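Local coordinates for outer membrane protein (Tpn50) (Borrelia burgdorferi, PDB 3OON), which carries an OmpA-like C-terminal domain and, as in relatives with this domain, probably binds peptidoglycan and so tethers the outer membrane to the cell wall, at residues F17-Y22 against R115-T120. Residues are numbered along the deposited sequence; the frame is centred on the assembly and turned at random.
With SO4 (sulfate ion), chain B.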
loop_
_atom_site.group_PDB
_atom_site.type_symbol
_atom_site.label_atom_id
_atom_site.label_comp_id
_atom_site.label_asym_id
_atom_site.label_seq_id
_atom_site.Cartn_x
_atom_site.Cartn_y
_atom_site.Cartn_z
ATOM N N PHE A 17 2.243 -3.934 7.766
ATOM C CA PHE A 17 2.566 -5.204 7.153
ATOM C C PHE A 17 3.013 -6.166 8.239
ATOM O O PHE A 17 3.108 -5.791 9.409
ATOM C CB PHE A 17 3.661 -5.027 6.087
ATOM C CG PHE A 17 4.874 -4.300 6.580
ATOM C CD1 PHE A 17 5.979 -4.998 7.031
ATOM C CD2 PHE A 17 4.903 -2.906 6.607
ATOM C CE1 PHE A 17 7.112 -4.313 7.513
ATOM C CE2 PHE A 17 6.017 -2.218 7.082
ATOM C CZ PHE A 17 7.126 -2.925 7.535
ATOM N N ASP A 18 3.285 -7.410 7.877
ATOM C CA ASP A 18 3.792 -8.351 8.869
ATOM C C ASP A 18 5.015 -9.097 8.359
ATOM O O ASP A 18 5.048 -9.588 7.224
ATOM C CB ASP A 18 2.707 -9.312 9.359
ATOM C CG ASP A 18 2.254 -10.264 8.286
ATOM O OD1 ASP A 18 2.639 -10.059 7.123
ATOM O OD2 ASP A 18 1.516 -11.222 8.603
ATOM N N ILE A 19 6.014 -9.165 9.229
ATOM C CA ILE A 19 7.333 -9.693 8.904
ATOM C C ILE A 19 7.533 -10.884 9.799
ATOM O O ILE A 19 7.340 -10.785 11.016
ATOM C CB ILE A 19 8.453 -8.657 9.211
ATOM C CG1 ILE A 19 8.364 -7.439 8.280
ATOM C CG2 ILE A 19 9.857 -9.313 9.179
ATOM C CD1 ILE A 19 8.750 -7.696 6.811
ATOM N N GLU A 20 7.915 -12.011 9.205
ATOM C CA GLU A 20 8.252 -13.192 9.976
ATOM C C GLU A 20 9.608 -12.994 10.627
ATOM O O GLU A 20 10.605 -12.743 9.940
ATOM C CB GLU A 20 8.267 -14.431 9.087
ATOM C CG GLU A 20 6.890 -14.850 8.624
ATOM C CD GLU A 20 6.838 -16.270 8.083
ATOM O OE1 GLU A 20 7.510 -17.167 8.635
ATOM O OE2 GLU A 20 6.102 -16.485 7.103
ATOM N N PHE A 21 9.618 -13.063 11.956
ATOM C CA PHE A 21 10.841 -13.106 12.744
ATOM C C PHE A 21 10.958 -14.499 13.336
ATOM O O PHE A 21 9.950 -15.139 13.631
ATOM C CB PHE A 21 10.783 -12.093 13.894
ATOM C CG PHE A 21 10.842 -10.661 13.452
ATOM C CD1 PHE A 21 12.067 -10.041 13.213
ATOM C CD2 PHE A 21 9.678 -9.924 13.301
ATOM C CE1 PHE A 21 12.122 -8.696 12.811
ATOM C CE2 PHE A 21 9.721 -8.586 12.902
ATOM C CZ PHE A 21 10.943 -7.975 12.655
ATOM N N TYR A 22 12.180 -14.976 13.510
ATOM C CA TYR A 22 12.370 -16.231 14.225
ATOM C C TYR A 22 11.882 -16.066 15.664
ATOM O O TYR A 22 11.949 -14.961 16.207
ATOM C CB TYR A 22 13.827 -16.663 14.157
ATOM C CG TYR A 22 14.218 -17.192 12.791
ATOM C CD1 TYR A 22 13.754 -18.436 12.341
ATOM C CD2 TYR A 22 15.044 -16.454 11.949
ATOM C CE1 TYR A 22 14.111 -18.928 11.085
ATOM C CE2 TYR A 22 15.409 -16.936 10.690
ATOM C CZ TYR A 22 14.940 -18.176 10.267
ATOM O OH TYR A 22 15.290 -18.661 9.022
ATOM N N ARG A 115 4.997 -11.018 12.767
ATOM C CA ARG A 115 4.799 -9.952 13.741
ATOM C C ARG A 115 4.557 -8.616 13.034
ATOM O O ARG A 115 5.127 -8.344 11.969
ATOM C CB ARG A 115 6.008 -9.832 14.673
ATOM C CG ARG A 115 6.250 -11.036 15.572
ATOM C CD ARG A 115 5.107 -11.222 16.545
ATOM N NE ARG A 115 5.303 -12.392 17.402
ATOM C CZ ARG A 115 4.913 -13.633 17.099
ATOM N NH1 ARG A 115 4.305 -13.900 15.942
ATOM N NH2 ARG A 115 5.144 -14.621 17.954
ATOM N N ARG A 116 3.721 -7.790 13.653
ATOM C CA ARG A 116 3.306 -6.520 13.091
ATOM C C ARG A 116 4.445 -5.509 13.129
ATOM O O ARG A 116 5.137 -5.369 14.143
ATOM C CB ARG A 116 2.101 -5.969 13.859
ATOM C CG ARG A 116 0.813 -6.806 13.725
ATOM C CD ARG A 116 -0.305 -6.248 14.606
ATOM N NE ARG A 116 -0.239 -4.784 14.684
ATOM C CZ ARG A 116 -0.005 -4.083 15.794
ATOM N NH1 ARG A 116 0.160 -4.690 16.966
ATOM N NH2 ARG A 116 0.042 -2.761 15.725
ATOM N N VAL A 117 4.637 -4.828 11.999
ATOM C CA VAL A 117 5.546 -3.691 11.897
ATOM C C VAL A 117 4.773 -2.611 11.169
ATOM O O VAL A 117 3.977 -2.891 10.266
ATOM C CB VAL A 117 6.860 -4.000 11.112
ATOM C CG1 VAL A 117 7.820 -2.797 11.157
ATOM C CG2 VAL A 117 7.577 -5.202 11.663
ATOM N N GLU A 118 4.989 -1.371 11.575
ATOM C CA GLU A 118 4.421 -0.259 10.860
ATOM C C GLU A 118 5.562 0.654 10.520
ATOM O O GLU A 118 6.507 0.798 11.308
ATOM C CB GLU A 118 3.388 0.492 11.698
ATOM C CG GLU A 118 2.110 -0.286 11.967
ATOM C CD GLU A 118 2.161 -1.025 13.289
ATOM O OE1 GLU A 118 2.602 -0.413 14.301
ATOM O OE2 GLU A 118 1.764 -2.214 13.312
ATOM N N ILE A 119 5.480 1.250 9.340
ATOM C CA ILE A 119 6.377 2.317 8.951
ATOM C C ILE A 119 5.512 3.481 8.482
ATOM O O ILE A 119 4.634 3.314 7.617
ATOM C CB ILE A 119 7.320 1.890 7.826
ATOM C CG1 ILE A 119 8.260 0.775 8.295
ATOM C CG2 ILE A 119 8.137 3.095 7.336
ATOM C CD1 ILE A 119 9.172 0.208 7.204
ATOM N N THR A 120 5.735 4.654 9.055
ATOM C CA THR A 120 4.997 5.844 8.647
ATOM C C THR A 120 5.900 6.804 7.878
ATOM O O THR A 120 6.959 7.192 8.370
ATOM C CB THR A 120 4.355 6.543 9.852
ATOM O OG1 THR A 120 3.489 5.616 10.523
ATOM C CG2 THR A 120 3.523 7.755 9.415
HETATM S S SO4 B . 7.089 -12.373 20.613
HETATM O O1 SO4 B . 6.435 -13.666 20.422
HETATM O O2 SO4 B . 6.547 -11.393 19.680
HETATM O O3 SO4 B . 6.835 -11.945 21.987
HETATM O O4 SO4 B . 8.525 -12.541 20.416
#
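Phe17 and Ile19 pair with Val117 and Arg115 in a strongly twisted antiparallel ladder, these hydrogen-bonded pairs alternating with the non-hydrogen-bonded pair Asp18-Arg116; the short axes pass 4.7 Å apart, with 128° between their N-to-C directions. Phe17 N donates to Val117 O and Val117 N returns a nearly straight bond to Phe17 O (178°); Ile19 N reaches Arg115 O, and Arg115 N gives Ile19 O the shortest bond of the four, 2.9 Å. Asp18 CA makes a CH···O contact of 3.4 Å with Arg115 O.

Phe17, Ile19 and Val117 share the inner face of the sheet. Phe17 CG sits between the backbone N and carbonyl carbon (chi1 52°), and the ring leans over the partner strand: CE1 lies 3.6 Å from Val117 CB, Val117 O stands over one ring face toward the rim, and CZ meets Ile119 CD1 at the ring edge (3.8 Å). Val117 CG2 points the other way, to Ile19 CG1 at 4.1 Å and the edge of Phe21 at CE2. The Phe21 ring also rests by CD2 on Arg115 CB (3.9 Å), while Ile19 CG2 sits over the rim of one face. Arg115 bends at CD; its guanidinium leads away from the partner strand, and NE and NH2 grip two oxygens of a sulfate ion, probably from the crystallisation liquor, also bonded by Arg73, Glu58 N and Gln59 N. Arg73 and Glu58 match the peptidoglycan-binding arginine and acidic positions of OmpA-like domains, so the sulfate probably marks that pocket. On the other face Arg116 NH2 bridges to Glu118 OE2.

In this alpha/beta sandwich 114-122 is the middle strand, between 12-20 and 51-55; Ile39 (helix 33-45) packs on Phe17 and Ile119, and Ile77 (helix 63-83) on Ile19 and Ile119.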